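Local atomic coordinates of monomethylamine methyltransferase MtmB1 (Methanosarcina barkeri, PDB entry 1NTH), a protein that catalyses transfer of the methyl group of monomethylamine to the corrinoid cofactor of its partner protein MtmC, a step of methanogenesis from methylamine. Residues Lys5-Tyr10 with Glu88-Asp93; Met257-Pro262 with Gly331-Pro336; Ala351-Asp356 with Glu362-Val367. All blocks are in the same frame, centred on the assembly; numbering follows the deposited sequence.

Contact 1 of 3, residues Lys5-Tyr10 with Glu88-Asp93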
ATOM      1  N   LYS A   5      -9.975 -29.603  19.151  1.00 24.33           N
ATOM      2  CA  LYS A   5      -9.411 -28.566  18.298  1.00 22.98           C
ATOM      3  C   LYS A   5      -8.563 -27.652  19.166  1.00 21.48           C
ATOM      4  O   LYS A   5      -8.759 -27.593  20.381  1.00 20.35           O
ATOM      5  CB  LYS A   5     -10.524 -27.747  17.630  1.00 23.90           C
ATOM      6  CG  LYS A   5     -11.396 -26.960  18.605  1.00 26.36           C
ATOM      7  CD  LYS A   5     -12.430 -26.098  17.884  1.00 27.24           C
ATOM      8  CE  LYS A   5     -11.788 -24.948  17.109  1.00 27.74           C
ATOM      9  NZ  LYS A   5     -11.093 -23.978  18.007  1.00 27.62           N
ATOM     10  N   SER A   6      -7.610 -26.953  18.557  1.00 20.11           N
ATOM     11  CA  SER A   6      -6.782 -26.037  19.328  1.00 18.83           C
ATOM     12  C   SER A   6      -7.740 -25.038  19.962  1.00 17.85           C
ATOM     13  O   SER A   6      -8.611 -24.484  19.292  1.00 18.44           O
ATOM     14  CB  SER A   6      -5.775 -25.320  18.426  1.00 19.05           C
ATOM     15  OG  SER A   6      -4.804 -26.232  17.936  1.00 18.13           O
ATOM     16  N   PHE A   7      -7.575 -24.813  21.257  1.00 17.31           N
ATOM     17  CA  PHE A   7      -8.450 -23.910  21.989  1.00 18.16           C
ATOM     18  C   PHE A   7      -8.310 -22.444  21.581  1.00 18.10           C
ATOM     19  O   PHE A   7      -7.208 -21.961  21.339  1.00 18.49           O
ATOM     20  CB  PHE A   7      -8.169 -24.039  23.487  1.00 17.17           C
ATOM     21  CG  PHE A   7      -9.174 -23.339  24.350  1.00 17.35           C
ATOM     22  CD1 PHE A   7     -10.311 -24.008  24.793  1.00 19.67           C
ATOM     23  CD2 PHE A   7      -9.002 -22.006  24.693  1.00 17.10           C
ATOM     24  CE1 PHE A   7     -11.263 -23.350  25.567  1.00 17.82           C
ATOM     25  CE2 PHE A   7      -9.948 -21.338  25.463  1.00 18.32           C
ATOM     26  CZ  PHE A   7     -11.081 -22.015  25.902  1.00 18.64           C
ATOM     27  N   ASP A   8      -9.439 -21.746  21.500  1.00 18.14           N
ATOM     28  CA  ASP A   8      -9.431 -20.323  21.174  1.00 19.39           C
ATOM     29  C   ASP A   8     -10.569 -19.592  21.884  1.00 19.73           C
ATOM     30  O   ASP A   8     -11.377 -20.211  22.584  1.00 19.02           O
ATOM     31  CB  ASP A   8      -9.502 -20.088  19.654  1.00 20.09           C
ATOM     32  CG  ASP A   8     -10.725 -20.708  19.009  1.00 23.01           C
ATOM     33  OD1 ASP A   8     -11.787 -20.766  19.662  1.00 21.79           O
ATOM     34  OD2 ASP A   8     -10.624 -21.121  17.830  1.00 24.40           O
ATOM     35  N   CYS A   9     -10.616 -18.275  21.710  1.00 18.55           N
ATOM     36  CA  CYS A   9     -11.629 -17.437  22.344  1.00 18.40           C
ATOM     37  C   CYS A   9     -13.062 -17.877  22.053  1.00 18.22           C
ATOM     38  O   CYS A   9     -13.962 -17.648  22.863  1.00 18.83           O
ATOM     39  CB  CYS A   9     -11.440 -15.973  21.922  1.00 17.85           C
ATOM     40  SG  CYS A   9     -11.451 -15.694  20.127  1.00 20.61           S
ATOM     41  N   TYR A  10     -13.278 -18.507  20.902  1.00 17.53           N
ATOM     42  CA  TYR A  10     -14.613 -18.961  20.541  1.00 18.80           C
ATOM     43  C   TYR A  10     -15.013 -20.139  21.420  1.00 20.04           C
ATOM     44  O   TYR A  10     -16.159 -20.226  21.867  1.00 20.08           O
ATOM     45  CB  TYR A  10     -14.658 -19.342  19.060  1.00 19.06           C
ATOM     46  CG  TYR A  10     -14.235 -18.198  18.170  1.00 19.44           C
ATOM     47  CD1 TYR A  10     -12.952 -18.151  17.625  1.00 21.48           C
ATOM     48  CD2 TYR A  10     -15.096 -17.131  17.924  1.00 19.68           C
ATOM     49  CE1 TYR A  10     -12.533 -17.064  16.861  1.00 19.22           C
ATOM     50  CE2 TYR A  10     -14.687 -16.036  17.160  1.00 19.41           C
ATOM     51  CZ  TYR A  10     -13.406 -16.010  16.635  1.00 19.62           C
ATOM     52  OH  TYR A  10     -12.993 -14.924  15.895  1.00 20.07           O
ATOM     53  N   GLU A  88      -5.974 -31.395  29.713  1.00 21.58           N
ATOM     54  CA  GLU A  88      -4.519 -31.402  29.718  1.00 22.42           C
ATOM     55  C   GLU A  88      -3.950 -31.304  28.307  1.00 21.47           C
ATOM     56  O   GLU A  88      -2.986 -30.579  28.068  1.00 20.05           O
ATOM     57  CB  GLU A  88      -3.997 -32.675  30.382  1.00 24.97           C
ATOM     58  CG  GLU A  88      -2.514 -32.633  30.690  1.00 30.47           C
ATOM     59  CD  GLU A  88      -2.019 -33.918  31.320  1.00 35.31           C
ATOM     60  OE1 GLU A  88      -2.768 -34.503  32.132  1.00 36.81           O
ATOM     61  OE2 GLU A  88      -0.882 -34.335  31.016  1.00 38.67           O
ATOM     62  N   ASP A  89      -4.549 -32.035  27.374  1.00 21.16           N
ATOM     63  CA  ASP A  89      -4.077 -32.021  25.997  1.00 22.51           C
ATOM     64  C   ASP A  89      -4.246 -30.660  25.333  1.00 21.11           C
ATOM     65  O   ASP A  89      -3.435 -30.274  24.492  1.00 20.66           O
ATOM     66  CB  ASP A  89      -4.786 -33.093  25.172  1.00 26.67           C
ATOM     67  CG  ASP A  89      -4.409 -34.496  25.603  1.00 31.67           C
ATOM     68  OD1 ASP A  89      -3.220 -34.724  25.911  1.00 34.97           O
ATOM     69  OD2 ASP A  89      -5.298 -35.374  25.618  1.00 36.29           O
ATOM     70  N   GLU A  90      -5.298 -29.934  25.702  1.00 19.25           N
ATOM     71  CA  GLU A  90      -5.524 -28.612  25.125  1.00 17.81           C
ATOM     72  C   GLU A  90      -4.459 -27.645  25.622  1.00 17.70           C
ATOM     73  O   GLU A  90      -3.963 -26.814  24.860  1.00 16.89           O
ATOM     74  CB  GLU A  90      -6.914 -28.083  25.496  1.00 19.15           C
ATOM     75  CG  GLU A  90      -8.053 -28.914  24.933  1.00 21.18           C
ATOM     76  CD  GLU A  90      -9.421 -28.446  25.400  1.00 23.22           C
ATOM     77  OE1 GLU A  90      -9.508 -27.822  26.481  1.00 21.11           O
ATOM     78  OE2 GLU A  90     -10.411 -28.722  24.689  1.00 23.44           O
ATOM     79  N   ILE A  91      -4.106 -27.750  26.900  1.00 16.00           N
ATOM     80  CA  ILE A  91      -3.090 -26.867  27.453  1.00 16.54           C
ATOM     81  C   ILE A  91      -1.733 -27.127  26.802  1.00 17.60           C
ATOM     82  O   ILE A  91      -1.011 -26.185  26.467  1.00 16.91           O
ATOM     83  CB  ILE A  91      -2.973 -27.029  28.989  1.00 16.44           C
ATOM     84  CG1 ILE A  91      -4.315 -26.680  29.643  1.00 17.48           C
ATOM     85  CG2 ILE A  91      -1.883 -26.104  29.529  1.00 18.63           C
ATOM     86  CD1 ILE A  91      -4.328 -26.843  31.158  1.00 16.71           C
ATOM     87  N   TRP A  92      -1.384 -28.396  26.610  1.00 16.67           N
ATOM     88  CA  TRP A  92      -0.102 -28.718  25.988  1.00 17.85           C
ATOM     89  C   TRP A  92      -0.040 -28.271  24.531  1.00 17.85           C
ATOM     90  O   TRP A  92       1.014 -27.847  24.054  1.00 18.13           O
ATOM     91  CB  TRP A  92       0.192 -30.217  26.100  1.00 19.21           C
ATOM     92  CG  TRP A  92       0.813 -30.570  27.416  1.00 21.73           C
ATOM     93  CD1 TRP A  92       0.307 -31.407  28.371  1.00 23.82           C
ATOM     94  CD2 TRP A  92       2.049 -30.063  27.940  1.00 22.56           C
ATOM     95  NE1 TRP A  92       1.151 -31.450  29.458  1.00 24.46           N
ATOM     96  CE2 TRP A  92       2.227 -30.635  29.219  1.00 24.16           C
ATOM     97  CE3 TRP A  92       3.022 -29.180  27.451  1.00 23.95           C
ATOM     98  CZ2 TRP A  92       3.341 -30.353  30.018  1.00 25.53           C
ATOM     99  CZ3 TRP A  92       4.131 -28.899  28.247  1.00 25.92           C
ATOM    100  CH2 TRP A  92       4.278 -29.484  29.518  1.00 24.90           C
ATOM    101  N   ASP A  93      -1.162 -28.366  23.824  1.00 17.78           N
ATOM    102  CA  ASP A  93      -1.205 -27.936  22.429  1.00 17.11           C
ATOM    103  C   ASP A  93      -0.870 -26.446  22.368  1.00 17.59           C
ATOM    104  O   ASP A  93      -0.158 -25.998  21.473  1.00 17.94           O
ATOM    105  CB  ASP A  93      -2.594 -28.195  21.835  1.00 17.46           C
ATOM    106  CG  ASP A  93      -2.765 -27.592  20.446  1.00 18.50           C
ATOM    107  OD1 ASP A  93      -3.616 -26.692  20.299  1.00 18.75           O
ATOM    108  OD2 ASP A  93      -2.054 -28.017  19.506  1.00 19.79           O
TER
HETATM  109  O   HOH W   1     -10.758 -28.257  21.937  1.00 31.07           O
HETATM  110  O   HOH W   2      -5.015 -25.762  22.438  1.00 18.92           O
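Ser6 points its hydroxyl at the Asp93 carboxylate across this contact: Ser6 OG donates to Asp93 OD1 at 2.7 Å, arriving on the syn side and 22° out of the carboxylate plane. With CG anti to the backbone N (chi1 172°), the Asp93 carboxylate is carried off helix 88-95 toward the N-terminal arm. The same oxygen accepts a second hydrogen bond, from a water that also accepts from Phe7 N at 3.0 Å and donates to Glu90 O. With an alanine at this position, Ser6 OG and the water would probably lose their shared acceptor, and the arm one of its direct ties to the helix. One turn back, Glu90 turns its carboxylate toward the Phe7 ring, where OE1 lies obliquely to Phe7 CD1 at 4.2 Å. A second water bridges Lys5 O to Glu90 OE2, which also forms a salt bridge with Arg15. Ser6 OG is further bonded to Lys151 N of a second subunit, so the contact lies at a subunit interface of the hexamer. Within its own chain, the arm leads into helix 9-18, whose N-cap is Asp8, its OD1 taking a weak bond from Tyr10 N; Phe7 rests on Leu287 of helix 271-288, and Ile91 packs between that helix and helix 56-73.

Contact 2 of 3, residues Met257-Pro262 with Gly331-Pro336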
ATOM      1  N   MET A 257      -0.744  -8.885  23.000  1.00 14.47           N
ATOM      2  CA  MET A 257      -0.082  -8.879  24.297  1.00 14.48           C
ATOM      3  C   MET A 257      -1.147  -9.096  25.364  1.00 15.14           C
ATOM      4  O   MET A 257      -1.982  -8.225  25.605  1.00 14.69           O
ATOM      5  CB  MET A 257       0.629  -7.551  24.569  1.00 15.14           C
ATOM      6  CG  MET A 257       1.337  -7.541  25.931  0.85 15.61           C
ATOM      7  SD  MET A 257       1.588  -5.894  26.624  0.85 14.88           S
ATOM      8  CE  MET A 257      -0.055  -5.582  27.297  0.85 14.85           C
ATOM      9  N   ASP A 258      -1.131 -10.275  25.973  1.00 15.44           N
ATOM     10  CA  ASP A 258      -2.065 -10.593  27.044  1.00 16.42           C
ATOM     11  C   ASP A 258      -1.362 -10.161  28.325  1.00 17.08           C
ATOM     12  O   ASP A 258      -0.157 -10.360  28.466  1.00 18.70           O
ATOM     13  CB  ASP A 258      -2.332 -12.099  27.067  1.00 18.12           C
ATOM     14  CG  ASP A 258      -3.014 -12.559  28.342  1.00 20.96           C
ATOM     15  OD1 ASP A 258      -4.241 -12.796  28.317  1.00 23.36           O
ATOM     16  OD2 ASP A 258      -2.315 -12.678  29.370  1.00 22.85           O
ATOM     17  N   GLU A 259      -2.091  -9.549  29.250  1.00 16.31           N
ATOM     18  CA  GLU A 259      -1.472  -9.126  30.497  1.00 17.49           C
ATOM     19  C   GLU A 259      -2.263  -9.591  31.710  1.00 17.89           C
ATOM     20  O   GLU A 259      -3.475  -9.778  31.639  1.00 17.32           O
ATOM     21  CB  GLU A 259      -1.342  -7.601  30.548  1.00 20.11           C
ATOM     22  CG  GLU A 259      -2.661  -6.860  30.635  0.85 22.28           C
ATOM     23  CD  GLU A 259      -2.472  -5.367  30.807  0.85 27.69           C
ATOM     24  OE1 GLU A 259      -3.480  -4.658  31.007  0.85 26.21           O
ATOM     25  OE2 GLU A 259      -1.314  -4.904  30.742  0.85 27.87           O
ATOM     26  N   GLN A 260      -1.556  -9.803  32.814  1.00 17.70           N
ATOM     27  CA  GLN A 260      -2.193 -10.194  34.066  1.00 19.13           C
ATOM     28  C   GLN A 260      -1.282  -9.678  35.163  1.00 20.16           C
ATOM     29  O   GLN A 260      -0.055  -9.768  35.065  1.00 20.18           O
ATOM     30  CB  GLN A 260      -2.365 -11.713  34.169  1.00 20.43           C
ATOM     31  CG  GLN A 260      -3.527 -12.128  35.088  1.00 22.58           C
ATOM     32  CD  GLN A 260      -3.126 -12.264  36.549  1.00 25.28           C
ATOM     33  OE1 GLN A 260      -3.897 -11.923  37.453  1.00 27.07           O
ATOM     34  NE2 GLN A 260      -1.930 -12.783  36.789  1.00 23.43           N
ATOM     35  N   MET A 261      -1.884  -9.105  36.195  1.00 20.10           N
ATOM     36  CA  MET A 261      -1.123  -8.548  37.298  1.00 21.20           C
ATOM     37  C   MET A 261      -1.547  -9.206  38.602  1.00 20.32           C
ATOM     38  O   MET A 261      -2.402  -8.687  39.319  1.00 20.18           O
ATOM     39  CB  MET A 261      -1.349  -7.038  37.367  1.00 23.22           C
ATOM     40  CG  MET A 261      -0.894  -6.279  36.115  1.00 27.07           C
ATOM     41  SD  MET A 261      -1.891  -6.573  34.617  0.85 30.23           S
ATOM     42  CE  MET A 261      -3.289  -5.474  34.923  0.85 33.73           C
ATOM     43  N   PRO A 262      -0.953 -10.366  38.922  1.00 20.25           N
ATOM     44  CA  PRO A 262      -1.302 -11.074  40.158  1.00 19.74           C
ATOM     45  C   PRO A 262      -1.009 -10.226  41.387  1.00 20.20           C
ATOM     46  O   PRO A 262      -0.014  -9.504  41.437  1.00 19.84           O
ATOM     47  CB  PRO A 262      -0.455 -12.343  40.081  1.00 20.98           C
ATOM     48  CG  PRO A 262       0.751 -11.902  39.306  1.00 22.37           C
ATOM     49  CD  PRO A 262       0.150 -11.043  38.215  1.00 19.65           C
ATOM     50  N   GLY A 331       7.026 -10.185  29.342  1.00 15.86           N
ATOM     51  CA  GLY A 331       7.569  -8.918  29.782  1.00 14.65           C
ATOM     52  C   GLY A 331       7.018  -8.616  31.158  1.00 14.97           C
ATOM     53  O   GLY A 331       6.197  -9.376  31.677  1.00 15.05           O
ATOM     54  N   ASN A 332       7.474  -7.524  31.759  1.00 14.85           N
ATOM     55  CA  ASN A 332       6.981  -7.125  33.073  1.00 16.30           C
ATOM     56  C   ASN A 332       6.741  -5.620  33.044  1.00 16.78           C
ATOM     57  O   ASN A 332       7.439  -4.887  32.336  1.00 16.32           O
ATOM     58  CB  ASN A 332       7.987  -7.498  34.169  1.00 17.04           C
ATOM     59  CG  ASN A 332       7.339  -7.574  35.549  1.00 18.87           C
ATOM     60  OD1 ASN A 332       6.118  -7.460  35.677  1.00 20.81           O
ATOM     61  ND2 ASN A 332       8.152  -7.772  36.580  1.00 19.96           N
ATOM     62  N   GLN A 333       5.746  -5.167  33.807  1.00 16.64           N
ATOM     63  CA  GLN A 333       5.368  -3.757  33.866  1.00 18.92           C
ATOM     64  C   GLN A 333       5.815  -3.117  35.180  1.00 18.22           C
ATOM     65  O   GLN A 333       5.852  -3.769  36.222  1.00 19.59           O
ATOM     66  CB  GLN A 333       3.858  -3.597  33.679  0.85 20.43           C
ATOM     67  CG  GLN A 333       3.011  -4.485  34.555  0.85 26.02           C
ATOM     68  CD  GLN A 333       1.541  -4.417  34.193  0.85 28.27           C
ATOM     69  OE1 GLN A 333       0.869  -3.425  34.456  0.85 32.92           O
ATOM     70  NE2 GLN A 333       1.040  -5.472  33.575  0.85 27.31           N
ATOM     71  N   TYR A 334       6.146  -1.831  35.107  1.00 17.78           N
ATOM     72  CA  TYR A 334       6.695  -1.071  36.234  1.00 17.61           C
ATOM     73  C   TYR A 334       5.801  -0.059  36.951  1.00 17.91           C
ATOM     74  O   TYR A 334       5.359   0.920  36.349  1.00 17.53           O
ATOM     75  CB  TYR A 334       7.952  -0.333  35.747  1.00 16.73           C
ATOM     76  CG  TYR A 334       9.085  -1.245  35.331  1.00 16.45           C
ATOM     77  CD1 TYR A 334       8.897  -2.241  34.366  1.00 16.54           C
ATOM     78  CD2 TYR A 334      10.334  -1.147  35.941  1.00 16.76           C
ATOM     79  CE1 TYR A 334       9.924  -3.121  34.033  1.00 16.09           C
ATOM     80  CE2 TYR A 334      11.365  -2.015  35.616  1.00 18.28           C
ATOM     81  CZ  TYR A 334      11.154  -3.005  34.666  1.00 18.72           C
ATOM     82  OH  TYR A 334      12.160  -3.900  34.393  1.00 20.75           O
ATOM     83  N   TYR A 335       5.575  -0.291  38.247  1.00 18.10           N
ATOM     84  CA  TYR A 335       4.775   0.593  39.101  1.00 20.46           C
ATOM     85  C   TYR A 335       5.520   0.975  40.378  1.00 20.72           C
ATOM     86  O   TYR A 335       5.319   0.356  41.422  1.00 20.73           O
ATOM     87  CB  TYR A 335       3.448  -0.058  39.486  0.85 21.61           C
ATOM     88  CG  TYR A 335       2.385   0.010  38.422  0.85 24.13           C
ATOM     89  CD1 TYR A 335       2.234  -1.014  37.488  0.85 27.06           C
ATOM     90  CD2 TYR A 335       1.501   1.087  38.370  0.85 26.36           C
ATOM     91  CE1 TYR A 335       1.221  -0.969  36.533  0.85 28.67           C
ATOM     92  CE2 TYR A 335       0.489   1.142  37.420  0.85 27.18           C
ATOM     93  CZ  TYR A 335       0.351   0.112  36.509  0.85 28.83           C
ATOM     94  OH  TYR A 335      -0.682   0.151  35.602  0.85 30.57           O
ATOM     95  N   PRO A 336       6.395   1.989  40.313  1.00 20.99           N
ATOM     96  CA  PRO A 336       7.129   2.401  41.515  1.00 21.24           C
ATOM     97  C   PRO A 336       6.209   3.212  42.430  1.00 22.15           C
ATOM     98  O   PRO A 336       5.212   3.775  41.974  1.00 22.49           O
ATOM     99  CB  PRO A 336       8.253   3.277  40.961  1.00 20.98           C
ATOM    100  CG  PRO A 336       8.380   2.844  39.521  1.00 22.34           C
ATOM    101  CD  PRO A 336       6.952   2.632  39.112  1.00 20.01           C
TER
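Gln333 and Met261 meet through contrasting chain shapes: the glutamine has CG between its backbone N and carbonyl carbon (chi1 50°) and then runs extended, whereas the methionine bends at both chi2 and chi3, folding its thioether back across the end of the amide. Both side chains, like that of Glu259, were modelled in two conformers, so the details hold for the copies described. The two cross at about a right angle, with Gln333 NE2 3.3 Å from Met261 CG and equally near Met261 SD. Glu259, two residues before Met261, also crosses Gln333 nearly perpendicularly; its carboxylate plane is 26° from that of the amide, and Glu259 OE2 stands 3.7 Å from Gln333 NE2. The contact lies near the centre of the chain, in the TIM barrel, where side chains of the non-adjacent strands 255-259 and 330-333 meet across strand 293-300, whose Leu295 touches both Glu259 and Gln333. Gln333 NE2 is bonded to Asp296 O of strand 293-300, and Glu259 OE1 to Ser231 OG of strand 227-231. Chemically, then, this is a van der Waals contact with a loose polar approach, in which the amide NH2 group probably lends a weak electrostatic attraction to the carboxylate.

Contact 3 of 3, residues Ala351-Asp356 with Glu362-Val367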
ATOM      1  N   ALA A 351      15.665  -1.765  40.627  1.00 18.80           N
ATOM      2  CA  ALA A 351      15.571  -3.084  41.238  1.00 17.97           C
ATOM      3  C   ALA A 351      14.745  -4.004  40.346  1.00 17.63           C
ATOM      4  O   ALA A 351      15.086  -5.173  40.166  1.00 18.46           O
ATOM      5  CB  ALA A 351      14.932  -2.985  42.624  1.00 18.15           C
ATOM      6  N   GLN A 352      13.664  -3.480  39.777  1.00 17.71           N
ATOM      7  CA  GLN A 352      12.832  -4.310  38.919  1.00 16.85           C
ATOM      8  C   GLN A 352      13.519  -4.620  37.594  1.00 17.27           C
ATOM      9  O   GLN A 352      13.374  -5.718  37.061  1.00 17.18           O
ATOM     10  CB  GLN A 352      11.477  -3.653  38.660  1.00 17.55           C
ATOM     11  CG  GLN A 352      10.495  -4.623  38.031  1.00 18.61           C
ATOM     12  CD  GLN A 352       9.103  -4.061  37.901  1.00 19.25           C
ATOM     13  OE1 GLN A 352       8.694  -3.197  38.679  1.00 19.26           O
ATOM     14  NE2 GLN A 352       8.353  -4.565  36.925  1.00 19.56           N
ATOM     15  N   SER A 353      14.266  -3.658  37.061  1.00 17.64           N
ATOM     16  CA  SER A 353      14.974  -3.881  35.805  1.00 17.47           C
ATOM     17  C   SER A 353      16.034  -4.967  35.996  1.00 17.68           C
ATOM     18  O   SER A 353      16.248  -5.804  35.120  1.00 16.17           O
ATOM     19  CB  SER A 353      15.627  -2.582  35.325  1.00 18.64           C
ATOM     20  OG  SER A 353      16.316  -2.786  34.101  1.00 21.09           O
ATOM     21  N   ILE A 354      16.694  -4.961  37.150  1.00 16.81           N
ATOM     22  CA  ILE A 354      17.704  -5.973  37.433  1.00 17.43           C
ATOM     23  C   ILE A 354      17.026  -7.343  37.487  1.00 17.89           C
ATOM     24  O   ILE A 354      17.482  -8.302  36.864  1.00 17.90           O
ATOM     25  CB  ILE A 354      18.407  -5.699  38.785  1.00 18.56           C
ATOM     26  CG1 ILE A 354      19.267  -4.438  38.673  1.00 19.17           C
ATOM     27  CG2 ILE A 354      19.241  -6.908  39.203  1.00 17.53           C
ATOM     28  CD1 ILE A 354      19.798  -3.932  40.012  1.00 21.56           C
ATOM     29  N   THR A 355      15.923  -7.418  38.223  1.00 18.50           N
ATOM     30  CA  THR A 355      15.176  -8.661  38.370  1.00 17.87           C
ATOM     31  C   THR A 355      14.643  -9.184  37.037  1.00 18.48           C
ATOM     32  O   THR A 355      14.820 -10.358  36.709  1.00 18.12           O
ATOM     33  CB  THR A 355      13.987  -8.472  39.330  1.00 17.77           C
ATOM     34  OG1 THR A 355      14.468  -7.987  40.592  1.00 19.03           O
ATOM     35  CG2 THR A 355      13.247  -9.789  39.539  1.00 19.59           C
ATOM     36  N   ASP A 356      13.991  -8.310  36.275  1.00 17.86           N
ATOM     37  CA  ASP A 356      13.422  -8.698  34.987  1.00 17.90           C
ATOM     38  C   ASP A 356      14.476  -9.128  33.972  1.00 17.79           C
ATOM     39  O   ASP A 356      14.304 -10.118  33.262  1.00 17.87           O
ATOM     40  CB  ASP A 356      12.597  -7.549  34.398  1.00 18.65           C
ATOM     41  CG  ASP A 356      11.330  -7.275  35.187  1.00 19.21           C
ATOM     42  OD1 ASP A 356      10.862  -8.192  35.900  1.00 21.30           O
ATOM     43  OD2 ASP A 356      10.795  -6.151  35.079  1.00 20.40           O
ATOM     44  N   GLU A 362      11.728 -10.727  28.087  1.00 15.04           N
ATOM     45  CA  GLU A 362      12.085 -10.248  26.757  1.00 16.06           C
ATOM     46  C   GLU A 362      11.780  -8.763  26.611  1.00 15.92           C
ATOM     47  O   GLU A 362      12.441  -8.062  25.846  1.00 17.23           O
ATOM     48  CB  GLU A 362      11.322 -11.016  25.675  1.00 17.02           C
ATOM     49  CG  GLU A 362      11.841 -12.415  25.375  1.00 17.87           C
ATOM     50  CD  GLU A 362      11.496 -13.437  26.439  1.00 20.04           C
ATOM     51  OE1 GLU A 362      10.431 -13.309  27.081  1.00 19.16           O
ATOM     52  OE2 GLU A 362      12.285 -14.388  26.621  1.00 20.23           O
ATOM     53  N   ILE A 363      10.778  -8.286  27.345  1.00 15.20           N
ATOM     54  CA  ILE A 363      10.375  -6.887  27.270  1.00 14.67           C
ATOM     55  C   ILE A 363      10.169  -6.247  28.643  1.00 15.79           C
ATOM     56  O   ILE A 363       9.596  -6.859  29.544  1.00 16.86           O
ATOM     57  CB  ILE A 363       9.053  -6.750  26.473  1.00 15.18           C
ATOM     58  CG1 ILE A 363       9.244  -7.285  25.047  1.00 14.74           C
ATOM     59  CG2 ILE A 363       8.606  -5.291  26.448  1.00 16.07           C
ATOM     60  CD1 ILE A 363       7.952  -7.359  24.238  1.00 15.90           C
ATOM     61  N   LEU A 364      10.653  -5.017  28.795  1.00 14.88           N
ATOM     62  CA  LEU A 364      10.486  -4.254  30.033  1.00 14.95           C
ATOM     63  C   LEU A 364       9.555  -3.104  29.655  1.00 16.22           C
ATOM     64  O   LEU A 364       9.890  -2.296  28.788  1.00 17.22           O
ATOM     65  CB  LEU A 364      11.830  -3.695  30.514  1.00 15.62           C
ATOM     66  CG  LEU A 364      13.001  -4.674  30.611  1.00 16.08           C
ATOM     67  CD1 LEU A 364      14.203  -3.964  31.231  1.00 18.03           C
ATOM     68  CD2 LEU A 364      12.599  -5.873  31.448  1.00 17.46           C
ATOM     69  N   SER A 365       8.392  -3.027  30.297  1.00 14.78           N
ATOM     70  CA  SER A 365       7.415  -1.984  29.981  1.00 15.52           C
ATOM     71  C   SER A 365       7.231  -1.024  31.163  1.00 16.52           C
ATOM     72  O   SER A 365       6.560  -1.354  32.141  1.00 16.61           O
ATOM     73  CB  SER A 365       6.076  -2.646  29.617  1.00 15.49           C
ATOM     74  OG  SER A 365       5.216  -1.761  28.917  1.00 16.85           O
ATOM     75  N   GLY A 366       7.830   0.161  31.063  1.00 15.15           N
ATOM     76  CA  GLY A 366       7.734   1.142  32.137  1.00 15.19           C
ATOM     77  C   GLY A 366       7.944   2.566  31.652  1.00 16.15           C
ATOM     78  O   GLY A 366       8.211   2.777  30.473  1.00 16.68           O
ATOM     79  N   VAL A 367       7.886   3.551  32.547  1.00 15.22           N
ATOM     80  CA  VAL A 367       7.665   3.341  33.976  1.00 15.73           C
ATOM     81  C   VAL A 367       6.459   4.147  34.461  1.00 16.34           C
ATOM     82  O   VAL A 367       6.387   5.354  34.242  1.00 17.78           O
ATOM     83  CB  VAL A 367       8.913   3.795  34.772  1.00 16.86           C
ATOM     84  CG1 VAL A 367       8.662   3.681  36.266  1.00 16.80           C
ATOM     85  CG2 VAL A 367      10.126   2.965  34.355  1.00 16.24           C
TER
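Leu364 sets one methyl against Ser353 and the other against Asp356, joining the helix and second strand of the beta-alpha-beta unit formed by strand 330-333, helix 343-359 and strand 363-366 of the TIM barrel. Its branches divide the work. Leu364 CD2 presses against Asp356 CB at 3.4 Å, while Leu364 CD1 lies 3.8 Å from Ser353 OG, one helical turn earlier. The Asp356 and Leu364 side chains slide past each other in opposite directions, so the leucine meets mainly the methylene of the aspartate, and Asp356 OD2 comes no nearer to Leu364 CD2 than 4.1 Å. A chi1 of -50° in Leu364, with CG beside the backbone N, and an extended chi2 send both methyls toward the helix.

In the next shell the polar ends are bonded to other partners. Ser353 OG bonds to Met386 O of helix 380-393, and Asp356 OD1 accepts from Asn332 ND2 of the preceding strand. Gln352 NE2 is hydrogen-bonded to Gln333 O and makes only a weak, long bond to Asp356 OD2. Ser365, the next residue along the strand, is bonded through OG to O2 of the pyrrolysine at position 202 and to Gln127. The helix turn itself is tied by Ala351 O, which takes Thr355 N at 3.1 Å and Thr355 OG1 at 2.9 Å from opposite faces of its carbonyl plane.

From the N terminus, contact 1 closes first, bringing the arm before helix 9-18 back to helix 88-95 across 77 intervening residues and near other subunits. Contact 2 follows, closing a loop of 68 residues between two barrel strands, and contact 3 closes the short turn from helix 343-359 into strand 363-366. The three are in series, with none nested and none crossing. Contact 1 stands apart, its centre 24 Å from that of contact 2 and 30 Å from that of contact 3. Contacts 2 and 3 touch: strand 330-333 leads into helix 343-359 and pairs with strand 363-366, and Tyr334 OH probably bonds to Asp356 OD2 at 2.7 Å.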